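Long-range contacts in putative Zn-dependent Alcohol Dehydrogenase (Rhodobacter sphaeroides, PDB 3IV6), which is of unknown function but binds S-adenosylmethionine in a Rossmann-like fold, consistent with a methyltransferase-type role: residues 7-11 against 122-127; 14-20 against 75-79; 177-182 against 212-218. All coordinates share one frame; numbering follows the deposited sequence.

Contact 1 (7-11 against 122-127); sequences TNSKA and RFTTEE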
loop_
_atom_site.group_PDB
_atom_site.type_symbol
_atom_site.label_atom_id
_atom_site.label_comp_id
_atom_site.label_asym_id
_atom_site.label_seq_id
_atom_site.Cartn_x
_atom_site.Cartn_y
_atom_site.Cartn_z
ATOM N N THR A 7 -16.256 -5.355 7.404
ATOM C CA THR A 7 -15.807 -6.138 6.251
ATOM C C THR A 7 -14.262 -6.219 6.123
ATOM O O THR A 7 -13.721 -7.177 5.551
ATOM C CB THR A 7 -16.407 -5.582 4.945
ATOM O OG1 THR A 7 -15.569 -4.533 4.450
ATOM C CG2 THR A 7 -17.795 -5.031 5.202
ATOM N N ASN A 8 -13.573 -5.210 6.663
ATOM C CA ASN A 8 -12.115 -5.147 6.633
ATOM C C ASN A 8 -11.473 -4.678 7.930
ATOM O O ASN A 8 -11.219 -3.507 8.126
ATOM C CB ASN A 8 -11.649 -4.258 5.486
ATOM C CG ASN A 8 -10.229 -4.555 5.066
ATOM O OD1 ASN A 8 -9.456 -5.156 5.815
ATOM N ND2 ASN A 8 -9.879 -4.146 3.856
ATOM N N SER A 9 -11.177 -5.621 8.803
ATOM C CA SER A 9 -10.628 -5.315 10.115
ATOM C C SER A 9 -9.196 -4.811 10.072
ATOM O O SER A 9 -8.639 -4.454 11.113
ATOM C CB SER A 9 -10.706 -6.559 11.012
ATOM O OG SER A 9 -10.129 -7.687 10.376
ATOM N N LYS A 10 -8.579 -4.816 8.892
ATOM C CA LYS A 10 -7.231 -4.254 8.767
ATOM C C LYS A 10 -7.261 -2.753 9.030
ATOM O O LYS A 10 -6.293 -2.205 9.564
ATOM C CB LYS A 10 -6.607 -4.543 7.414
ATOM C CG LYS A 10 -6.245 -5.983 7.245
ATOM C CD LYS A 10 -5.540 -6.241 5.925
ATOM C CE LYS A 10 -4.877 -7.593 5.941
ATOM N NZ LYS A 10 -3.985 -7.861 4.789
ATOM N N ALA A 11 -8.369 -2.091 8.700
ATOM C CA ALA A 11 -8.445 -0.664 8.965
ATOM C C ALA A 11 -8.177 -0.357 10.452
ATOM O O ALA A 11 -7.588 0.673 10.781
ATOM C CB ALA A 11 -9.763 -0.073 8.489
ATOM N N ARG A 122 0.571 -4.547 1.716
ATOM C CA ARG A 122 -0.400 -4.648 2.777
ATOM C C ARG A 122 -1.521 -5.607 2.437
ATOM O O ARG A 122 -2.514 -5.678 3.176
ATOM C CB ARG A 122 -0.992 -3.275 3.123
ATOM C CG ARG A 122 0.006 -2.290 3.758
ATOM C CD ARG A 122 1.023 -3.030 4.640
ATOM N NE ARG A 122 2.369 -2.573 4.321
ATOM C CZ ARG A 122 3.430 -3.351 4.165
ATOM N NH1 ARG A 122 3.347 -4.653 4.314
ATOM N NH2 ARG A 122 4.588 -2.801 3.857
ATOM N N PHE A 123 -1.355 -6.345 1.337
ATOM C CA PHE A 123 -2.345 -7.323 0.909
ATOM C C PHE A 123 -1.884 -8.775 0.910
ATOM O O PHE A 123 -0.689 -9.097 0.858
ATOM C CB PHE A 123 -2.885 -7.002 -0.499
ATOM C CG PHE A 123 -3.445 -5.607 -0.651
ATOM C CD1 PHE A 123 -4.221 -5.026 0.366
ATOM C CD2 PHE A 123 -3.222 -4.888 -1.822
ATOM C CE1 PHE A 123 -4.728 -3.762 0.257
ATOM C CE2 PHE A 123 -3.750 -3.594 -1.962
ATOM C CZ PHE A 123 -4.511 -3.025 -0.888
ATOM N N THR A 124 -2.875 -9.658 0.975
ATOM C CA THR A 124 -2.710 -11.042 0.566
ATOM C C THR A 124 -2.818 -11.042 -0.949
ATOM O O THR A 124 -3.130 -10.014 -1.554
ATOM C CB THR A 124 -3.819 -11.936 1.103
ATOM O OG1 THR A 124 -5.095 -11.499 0.598
ATOM C CG2 THR A 124 -3.797 -11.991 2.634
ATOM N N THR A 125 -2.568 -12.185 -1.569
ATOM C CA THR A 125 -2.629 -12.270 -3.017
ATOM C C THR A 125 -4.034 -12.011 -3.592
ATOM O O THR A 125 -4.172 -11.198 -4.493
ATOM C CB THR A 125 -2.111 -13.608 -3.487
ATOM O OG1 THR A 125 -0.844 -13.835 -2.871
ATOM C CG2 THR A 125 -1.948 -13.606 -4.985
ATOM N N GLU A 126 -5.067 -12.693 -3.101
ATOM C CA GLU A 126 -6.417 -12.391 -3.560
ATOM C C GLU A 126 -6.883 -10.965 -3.202
ATOM O O GLU A 126 -7.680 -10.363 -3.926
ATOM C CB GLU A 126 -7.428 -13.416 -3.039
ATOM C CG GLU A 126 -7.586 -13.422 -1.523
ATOM C CD GLU A 126 -8.753 -12.560 -1.011
ATOM O OE1 GLU A 126 -9.503 -11.987 -1.838
ATOM O OE2 GLU A 126 -8.922 -12.459 0.232
ATOM N N GLU A 127 -6.421 -10.424 -2.086
ATOM C CA GLU A 127 -6.707 -9.038 -1.787
ATOM C C GLU A 127 -6.018 -8.106 -2.834
ATOM O O GLU A 127 -6.634 -7.178 -3.380
ATOM C CB GLU A 127 -6.225 -8.693 -0.387
ATOM C CG GLU A 127 -7.193 -8.810 0.722
ATOM C CD GLU A 127 -6.730 -8.028 1.978
ATOM O OE1 GLU A 127 -5.589 -8.256 2.447
ATOM O OE2 GLU A 127 -7.512 -7.178 2.496
HETATM O O HOH W 1 -7.063 -4.496 3.005
#

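Contact 2 (14-20 against 75-79); sequences WELIGNQ and FSQRM. With SAM (S-adenosylmethionine), chain E.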
loop_
_atom_site.group_PDB
_atom_site.type_symbol
_atom_site.label_atom_id
_atom_site.label_comp_id
_atom_site.label_asym_id
_atom_site.label_seq_id
_atom_site.Cartn_x
_atom_site.Cartn_y
_atom_site.Cartn_z
ATOM N N TRP A 14 -4.768 0.784 11.394
ATOM C CA TRP A 14 -4.252 2.117 11.099
ATOM C C TRP A 14 -4.869 3.250 11.953
ATOM O O TRP A 14 -4.343 4.366 12.010
ATOM C CB TRP A 14 -4.285 2.379 9.590
ATOM C CG TRP A 14 -3.520 1.339 8.827
ATOM C CD1 TRP A 14 -3.982 0.122 8.418
ATOM C CD2 TRP A 14 -2.150 1.410 8.387
ATOM N NE1 TRP A 14 -2.995 -0.568 7.743
ATOM C CE2 TRP A 14 -1.870 0.204 7.703
ATOM C CE3 TRP A 14 -1.155 2.398 8.471
ATOM C CZ2 TRP A 14 -0.616 -0.052 7.122
ATOM C CZ3 TRP A 14 0.084 2.139 7.898
ATOM C CH2 TRP A 14 0.344 0.920 7.232
ATOM N N GLU A 15 -5.962 2.925 12.633
ATOM C CA GLU A 15 -6.489 3.720 13.734
ATOM C C GLU A 15 -5.454 3.889 14.833
ATOM O O GLU A 15 -5.434 4.901 15.536
ATOM C CB GLU A 15 -7.721 3.027 14.296
ATOM C CG GLU A 15 -8.772 2.853 13.241
ATOM C CD GLU A 15 -9.242 4.188 12.719
ATOM O OE1 GLU A 15 -9.096 4.428 11.501
ATOM O OE2 GLU A 15 -9.743 4.988 13.546
ATOM N N LEU A 16 -4.598 2.883 14.958
ATOM C CA LEU A 16 -3.492 2.871 15.895
ATOM C C LEU A 16 -2.365 3.839 15.565
ATOM O O LEU A 16 -1.680 4.316 16.475
ATOM C CB LEU A 16 -2.894 1.482 15.915
ATOM C CG LEU A 16 -2.979 0.768 17.246
ATOM C CD1 LEU A 16 -2.022 -0.383 17.164
ATOM C CD2 LEU A 16 -2.595 1.719 18.364
ATOM N N ILE A 17 -2.163 4.105 14.275
ATOM C CA ILE A 17 -0.958 4.783 13.819
ATOM C C ILE A 17 -1.180 6.256 13.518
ATOM O O ILE A 17 -0.535 7.127 14.111
ATOM C CB ILE A 17 -0.340 4.098 12.585
ATOM C CG1 ILE A 17 0.147 2.679 12.920
ATOM C CG2 ILE A 17 0.793 4.917 12.029
ATOM C CD1 ILE A 17 0.965 2.574 14.177
ATOM N N GLY A 18 -2.104 6.554 12.618
ATOM C CA GLY A 18 -2.326 7.940 12.247
ATOM C C GLY A 18 -1.044 8.630 11.826
ATOM O O GLY A 18 -0.088 8.005 11.394
ATOM N N ASN A 19 -1.029 9.943 11.955
ATOM C CA ASN A 19 0.125 10.721 11.573
ATOM C C ASN A 19 1.495 10.236 12.084
ATOM O O ASN A 19 2.523 10.694 11.621
ATOM C CB ASN A 19 -0.101 12.213 11.882
ATOM C CG ASN A 19 -0.287 12.520 13.375
ATOM O OD1 ASN A 19 0.043 11.709 14.252
ATOM N ND2 ASN A 19 -0.796 13.720 13.663
ATOM N N GLN A 20 1.534 9.318 13.030
ATOM C CA GLN A 20 2.821 8.811 13.495
ATOM C C GLN A 20 3.616 8.206 12.346
ATOM O O GLN A 20 4.849 8.233 12.340
ATOM C CB GLN A 20 2.632 7.754 14.581
ATOM C CG GLN A 20 2.101 8.279 15.880
ATOM C CD GLN A 20 1.926 7.182 16.887
ATOM O OE1 GLN A 20 2.880 6.761 17.540
ATOM N NE2 GLN A 20 0.702 6.696 17.014
ATOM N N PHE A 75 -8.862 3.507 3.817
ATOM C CA PHE A 75 -9.902 2.750 4.514
ATOM C C PHE A 75 -9.960 2.973 6.028
ATOM O O PHE A 75 -10.670 2.271 6.737
ATOM C CB PHE A 75 -9.858 1.267 4.135
ATOM C CG PHE A 75 -8.754 0.516 4.767
ATOM C CD1 PHE A 75 -7.704 1.191 5.392
ATOM C CD2 PHE A 75 -8.746 -0.863 4.739
ATOM C CE1 PHE A 75 -6.661 0.501 5.994
ATOM C CE2 PHE A 75 -7.701 -1.552 5.325
ATOM C CZ PHE A 75 -6.653 -0.859 5.957
ATOM N N SER A 76 -9.227 3.964 6.500
ATOM C CA SER A 76 -9.122 4.281 7.926
ATOM C C SER A 76 -9.549 5.719 8.267
ATOM O O SER A 76 -9.116 6.675 7.637
ATOM C CB SER A 76 -7.695 4.028 8.421
ATOM O OG SER A 76 -7.348 4.936 9.449
ATOM N N GLN A 77 -10.403 5.885 9.261
ATOM C CA GLN A 77 -10.895 7.225 9.527
ATOM C C GLN A 77 -9.841 8.152 10.125
ATOM O O GLN A 77 -9.843 9.344 9.839
ATOM C CB GLN A 77 -12.090 7.190 10.452
ATOM C CG GLN A 77 -12.728 8.546 10.601
ATOM C CD GLN A 77 -13.267 9.075 9.291
ATOM O OE1 GLN A 77 -14.059 8.412 8.607
ATOM N NE2 GLN A 77 -12.858 10.283 8.939
ATOM N N ARG A 78 -8.963 7.610 10.970
ATOM C CA ARG A 78 -7.967 8.428 11.641
ATOM C C ARG A 78 -6.939 8.948 10.638
ATOM O O ARG A 78 -6.482 10.102 10.714
ATOM C CB ARG A 78 -7.259 7.665 12.772
ATOM C CG ARG A 78 -6.401 8.608 13.626
ATOM C CD ARG A 78 -5.483 7.879 14.535
ATOM N NE ARG A 78 -4.358 8.719 14.974
ATOM C CZ ARG A 78 -3.469 8.376 15.918
ATOM N NH1 ARG A 78 -3.579 7.205 16.545
ATOM N NH2 ARG A 78 -2.466 9.203 16.230
HETATM N N MSE A 79 -6.584 8.071 9.702
HETATM C CA MSE A 79 -5.668 8.402 8.630
HETATM C C MSE A 79 -6.183 9.562 7.822
HETATM O O MSE A 79 -5.496 10.575 7.702
HETATM C CB MSE A 79 -5.373 7.183 7.769
HETATM C CG MSE A 79 -4.274 6.340 8.399
HETATM SE SE MSE A 79 -2.548 7.322 8.557
HETATM C CE MSE A 79 -1.522 5.782 9.198
HETATM N N SAM E . 2.224 3.693 4.179
HETATM C CA SAM E . 3.345 3.451 3.289
HETATM C C SAM E . 3.688 4.691 2.492
HETATM O O SAM E . 3.064 5.758 2.588
HETATM O OXT SAM E . 4.642 4.594 1.755
HETATM C CB SAM E . 3.098 2.236 2.402
HETATM C CG SAM E . 1.894 1.366 2.787
HETATM S SD SAM E . 0.252 1.935 2.239
HETATM C CE SAM E . 0.588 3.561 1.505
HETATM C "C5'" SAM E . -0.637 2.225 3.810
HETATM C "C4'" SAM E . -1.793 3.219 3.813
HETATM O "O4'" SAM E . -2.839 2.738 2.988
HETATM C "C3'" SAM E . -2.415 3.397 5.186
HETATM O "O3'" SAM E . -2.791 4.751 5.288
HETATM C "C2'" SAM E . -3.684 2.571 5.147
HETATM O "O2'" SAM E . -4.719 3.160 5.906
HETATM C "C1'" SAM E . -4.058 2.577 3.675
HETATM N N9 SAM E . -4.680 1.309 3.269
HETATM C C8 SAM E . -4.219 0.051 3.557
HETATM N N7 SAM E . -5.080 -0.861 3.030
HETATM C C5 SAM E . -6.096 -0.209 2.399
HETATM C C6 SAM E . -7.230 -0.659 1.696
HETATM N N6 SAM E . -7.512 -1.955 1.536
HETATM N N1 SAM E . -8.091 0.277 1.180
HETATM C C2 SAM E . -7.831 1.628 1.377
HETATM N N3 SAM E . -6.720 2.080 2.047
HETATM C C4 SAM E . -5.858 1.170 2.556
#

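Contact 3 (177-182 against 212-218); sequences DKTFHF and GKETRFD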
loop_
_atom_site.group_PDB
_atom_site.type_symbol
_atom_site.label_atom_id
_atom_site.label_comp_id
_atom_site.label_asym_id
_atom_site.label_seq_id
_atom_site.Cartn_x
_atom_site.Cartn_y
_atom_site.Cartn_z
ATOM N N ASP A 177 2.797 -19.356 -1.307
ATOM C CA ASP A 177 2.860 -17.997 -1.863
ATOM C C ASP A 177 3.493 -16.969 -0.926
ATOM O O ASP A 177 3.361 -15.759 -1.160
ATOM C CB ASP A 177 1.474 -17.476 -2.292
ATOM C CG ASP A 177 0.501 -17.306 -1.118
ATOM O OD1 ASP A 177 0.684 -17.949 -0.054
ATOM O OD2 ASP A 177 -0.471 -16.526 -1.280
ATOM N N LYS A 178 4.149 -17.439 0.133
ATOM C CA LYS A 178 4.850 -16.551 1.047
ATOM C C LYS A 178 3.928 -15.554 1.798
ATOM O O LYS A 178 4.176 -14.345 1.831
ATOM C CB LYS A 178 5.979 -15.839 0.299
ATOM C CG LYS A 178 6.846 -16.834 -0.485
ATOM C CD LYS A 178 7.820 -16.152 -1.435
ATOM C CE LYS A 178 7.162 -15.777 -2.743
ATOM N NZ LYS A 178 8.145 -15.099 -3.663
ATOM N N THR A 179 2.882 -16.072 2.424
ATOM C CA THR A 179 2.026 -15.213 3.213
ATOM C C THR A 179 2.304 -15.387 4.688
ATOM O O THR A 179 2.343 -16.499 5.176
ATOM C CB THR A 179 0.549 -15.528 2.972
ATOM O OG1 THR A 179 0.286 -15.507 1.571
ATOM C CG2 THR A 179 -0.331 -14.505 3.629
ATOM N N PHE A 180 2.489 -14.278 5.396
ATOM C CA PHE A 180 2.626 -14.298 6.840
ATOM C C PHE A 180 1.320 -13.962 7.557
ATOM O O PHE A 180 0.579 -13.082 7.119
ATOM C CB PHE A 180 3.667 -13.294 7.265
ATOM C CG PHE A 180 5.075 -13.734 7.018
ATOM C CD1 PHE A 180 5.692 -14.647 7.857
ATOM C CD2 PHE A 180 5.800 -13.194 5.978
ATOM C CE1 PHE A 180 6.986 -15.029 7.646
ATOM C CE2 PHE A 180 7.102 -13.587 5.755
ATOM C CZ PHE A 180 7.693 -14.503 6.592
ATOM N N HIS A 181 1.027 -14.689 8.640
ATOM C CA HIS A 181 -0.032 -14.291 9.583
ATOM C C HIS A 181 0.552 -13.863 10.919
ATOM O O HIS A 181 0.912 -14.709 11.727
ATOM C CB HIS A 181 -1.011 -15.415 9.847
ATOM C CG HIS A 181 -2.328 -14.920 10.332
ATOM N ND1 HIS A 181 -3.491 -15.656 10.235
ATOM C CD2 HIS A 181 -2.679 -13.726 10.866
ATOM C CE1 HIS A 181 -4.496 -14.943 10.713
ATOM N NE2 HIS A 181 -4.034 -13.764 11.092
ATOM N N PHE A 182 0.666 -12.570 11.172
ATOM C CA PHE A 182 1.484 -12.157 12.317
ATOM C C PHE A 182 0.881 -12.518 13.692
ATOM O O PHE A 182 1.568 -13.021 14.591
ATOM C CB PHE A 182 1.779 -10.660 12.222
ATOM C CG PHE A 182 2.331 -10.251 10.908
ATOM C CD1 PHE A 182 3.618 -10.649 10.522
ATOM C CD2 PHE A 182 1.563 -9.483 10.043
ATOM C CE1 PHE A 182 4.144 -10.275 9.287
ATOM C CE2 PHE A 182 2.058 -9.116 8.809
ATOM C CZ PHE A 182 3.371 -9.508 8.426
ATOM N N GLY A 212 -3.133 -8.498 10.058
ATOM C CA GLY A 212 -3.710 -9.694 9.473
ATOM C C GLY A 212 -2.686 -10.525 8.726
ATOM O O GLY A 212 -1.553 -10.690 9.180
ATOM N N LYS A 213 -3.086 -11.052 7.573
ATOM C CA LYS A 213 -2.157 -11.730 6.677
ATOM C C LYS A 213 -1.518 -10.749 5.700
ATOM O O LYS A 213 -2.149 -9.779 5.277
ATOM C CB LYS A 213 -2.870 -12.846 5.909
ATOM C CG LYS A 213 -3.340 -13.997 6.782
ATOM C CD LYS A 213 -4.133 -15.013 5.977
ATOM C CE LYS A 213 -4.386 -16.278 6.781
ATOM N NZ LYS A 213 -5.022 -17.342 5.955
ATOM N N GLU A 214 -0.263 -11.006 5.346
ATOM C CA GLU A 214 0.416 -10.242 4.277
ATOM C C GLU A 214 1.258 -11.154 3.373
ATOM O O GLU A 214 1.975 -12.029 3.847
ATOM C CB GLU A 214 1.256 -9.083 4.838
ATOM C CG GLU A 214 0.418 -7.850 5.226
ATOM C CD GLU A 214 1.256 -6.721 5.806
ATOM O OE1 GLU A 214 2.481 -6.931 5.912
ATOM O OE2 GLU A 214 0.709 -5.639 6.153
ATOM N N THR A 215 1.135 -10.973 2.067
ATOM C CA THR A 215 1.888 -11.788 1.127
ATOM C C THR A 215 3.193 -11.101 0.690
ATOM O O THR A 215 3.221 -9.894 0.528
ATOM C CB THR A 215 1.016 -12.063 -0.079
ATOM O OG1 THR A 215 -0.163 -12.765 0.353
ATOM C CG2 THR A 215 1.780 -12.846 -1.161
ATOM N N ARG A 216 4.282 -11.855 0.532
ATOM C CA ARG A 216 5.521 -11.245 0.049
ATOM C C ARG A 216 5.628 -11.508 -1.436
ATOM O O ARG A 216 5.224 -12.564 -1.912
ATOM C CB ARG A 216 6.777 -11.732 0.773
ATOM C CG ARG A 216 6.922 -11.355 2.273
ATOM C CD ARG A 216 6.127 -10.150 2.685
ATOM N NE ARG A 216 6.411 -9.757 4.075
ATOM C CZ ARG A 216 5.753 -8.804 4.740
ATOM N NH1 ARG A 216 4.758 -8.136 4.163
ATOM N NH2 ARG A 216 6.085 -8.510 5.978
ATOM N N PHE A 217 6.136 -10.522 -2.168
ATOM C CA PHE A 217 6.194 -10.635 -3.615
ATOM C C PHE A 217 7.611 -10.527 -4.107
ATOM O O PHE A 217 8.408 -9.776 -3.560
ATOM C CB PHE A 217 5.343 -9.557 -4.312
ATOM C CG PHE A 217 3.885 -9.575 -3.935
ATOM C CD1 PHE A 217 2.961 -10.271 -4.706
ATOM C CD2 PHE A 217 3.428 -8.854 -2.831
ATOM C CE1 PHE A 217 1.575 -10.277 -4.367
ATOM C CE2 PHE A 217 2.080 -8.844 -2.488
ATOM C CZ PHE A 217 1.140 -9.571 -3.253
ATOM N N ASP A 218 7.899 -11.311 -5.137
ATOM C CA ASP A 218 9.076 -11.154 -5.987
ATOM C C ASP A 218 8.549 -10.502 -7.246
ATOM O O ASP A 218 7.341 -10.450 -7.456
ATOM C CB ASP A 218 9.677 -12.512 -6.386
ATOM C CG ASP A 218 10.428 -13.202 -5.248
ATOM O OD1 ASP A 218 10.892 -12.520 -4.295
ATOM O OD2 ASP A 218 10.563 -14.449 -5.335
HETATM O O HOH W 2 3.834 -14.349 -3.703
#

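Contact 1 (7-11 against 122-127)
Lys10 and Arg122 lie 9.1 Å apart from CA to CA, so the type I turn from Asn8 to Ala11 reaches 122-127 through side chains rather than by backbone pairing. Lys10 spans the gap. With chi2 at -176° and the later torsions close to it, its chain runs straight from CG to NZ and arrives from the direction opposite to Glu127. NZ forms a salt bridge of 2.9 Å with Glu127 OE1, on that oxygen's syn lone pair, and donates to Arg122 O at 3.1 Å, well tilted from the carbonyl plane; it also donates to Lys213 O. Glu127 belongs to a capping box: its backbone N donates to Thr124 OG1 at 3.2 Å, while Thr124 N makes a weak bond to Glu127 OE1. A water links the second carboxylate oxygen to the other segment, donating to Glu127 OE2 at 2.8 Å and accepting from Asn8 ND2 at 3.0 Å. Asn8 OD1 caps its own turn by accepting from Lys10 N, and ND2 also reaches Asp98, which binds S-adenosylmethionine. Three oxygens thus grip one ammonium, and Glu127 both takes part in the helix cap and probably stabilises the lysine charge.

Contact 2 (14-20 against 75-79)
Arg78 and Glu15 meet where helix 77-86, which follows strand 69-74 of the Rossmann-like sheet, begins against residues 14-20. Arg78 CB lies 3.7 Å from Glu15 OE2, and CG stands anti to the backbone N (chi1 -170°), starting an extended chain. CD passes close to Glu15 O, NE lies beside Gly18 CA, and CZ and NH2 lie near Ile17 O, which sits over one face of the guanidinium. NE also forms a salt bridge with Asp82 of the same helix, and NH1 donates to Glu15 O at 3.1 Å, with the oxygen close to the guanidinium plane. The positive phi of Gly18 turns the chain here. Glu15 OE1 takes two bonds from the helix start, from Arg78 N on its syn side and from Ser76 OG on its anti side at 2.7 Å. Ser76 is the N-cap, and its OG accepts from Met79 N. Nearer the cofactor, Phe75 lays its ring flat against the adenine, with adenine C5 3.4 Å above the ring centre. Trp14 covers the ribose, C3' lying over one face of its indole. Selenomethionine Met79 meets that indole at its edge, near the plane, CE standing 3.5 Å from Trp14 CE3.

Contact 3 (177-182 against 212-218)
Gly212 O packs against Phe182 CD2 at the start of an antiparallel strand pair, 213-215 beside 179-181, in the small three-stranded sheet; the strand axes approach to 4.4 Å at 160°. Positive phi at Gly212 takes the chain out of helix 201-210. Lys213 follows, in a non-hydrogen-bonded pair with His181, and sets CG over the imidazole face in a CH-pi contact, 3.9 Å from the ring centroid. Glu214 then forms the hydrogen-bonded pair with Phe180: Phe180 N donates to Glu214 O at 2.8 Å, and Glu214 N returns a bond to Phe180 O. The Glu214 carboxylate meets the edge of the Phe182 ring, Glu214 OE1 3.7 Å from Phe182 CE2, and is held by Arg122, Arg211 and Arg216. Thr215 shares the face of Lys213 and joins its OG1 to Thr179 OG1 at 3.0 Å. Arg216 N continues the ladder to Lys178 O at 2.8 Å. A bend at chi2 (-23°) turns its guanidinium back, so that NH1 bonds Glu214 OE1, tilted from the guanidinium plane, and NE pairs with Asp156. A water bridges Arg216 O to Asp177 O. Finally Lys178 NZ, which Asp221 also pairs with, forms a salt bridge with Asp218 OD2 at 3.0 Å.

In the fold
Contacts 1 and 2 both join the N-terminal residues to the cofactor-binding core, and along the chain contact 2 falls within the span that contact 1 closes; contact 3 comes later. The centres of contacts 1 and 2 lie about 15 Å apart, and both contribute to the S-adenosylmethionine pocket, with Asn8 packing on Phe75. Contact 3, its centre about 11 Å from that of contact 1, belongs to the small antiparallel sheet beside the seven-stranded one. Phe123 probably hydrogen-bonds Thr215 through the backbone, so 122-127 touches both the pocket and that sheet. Contacts 2 and 3 stay separate, with nearest atoms about 6 Å apart. The pocket is thus connected to the small sheet by way of contact 1.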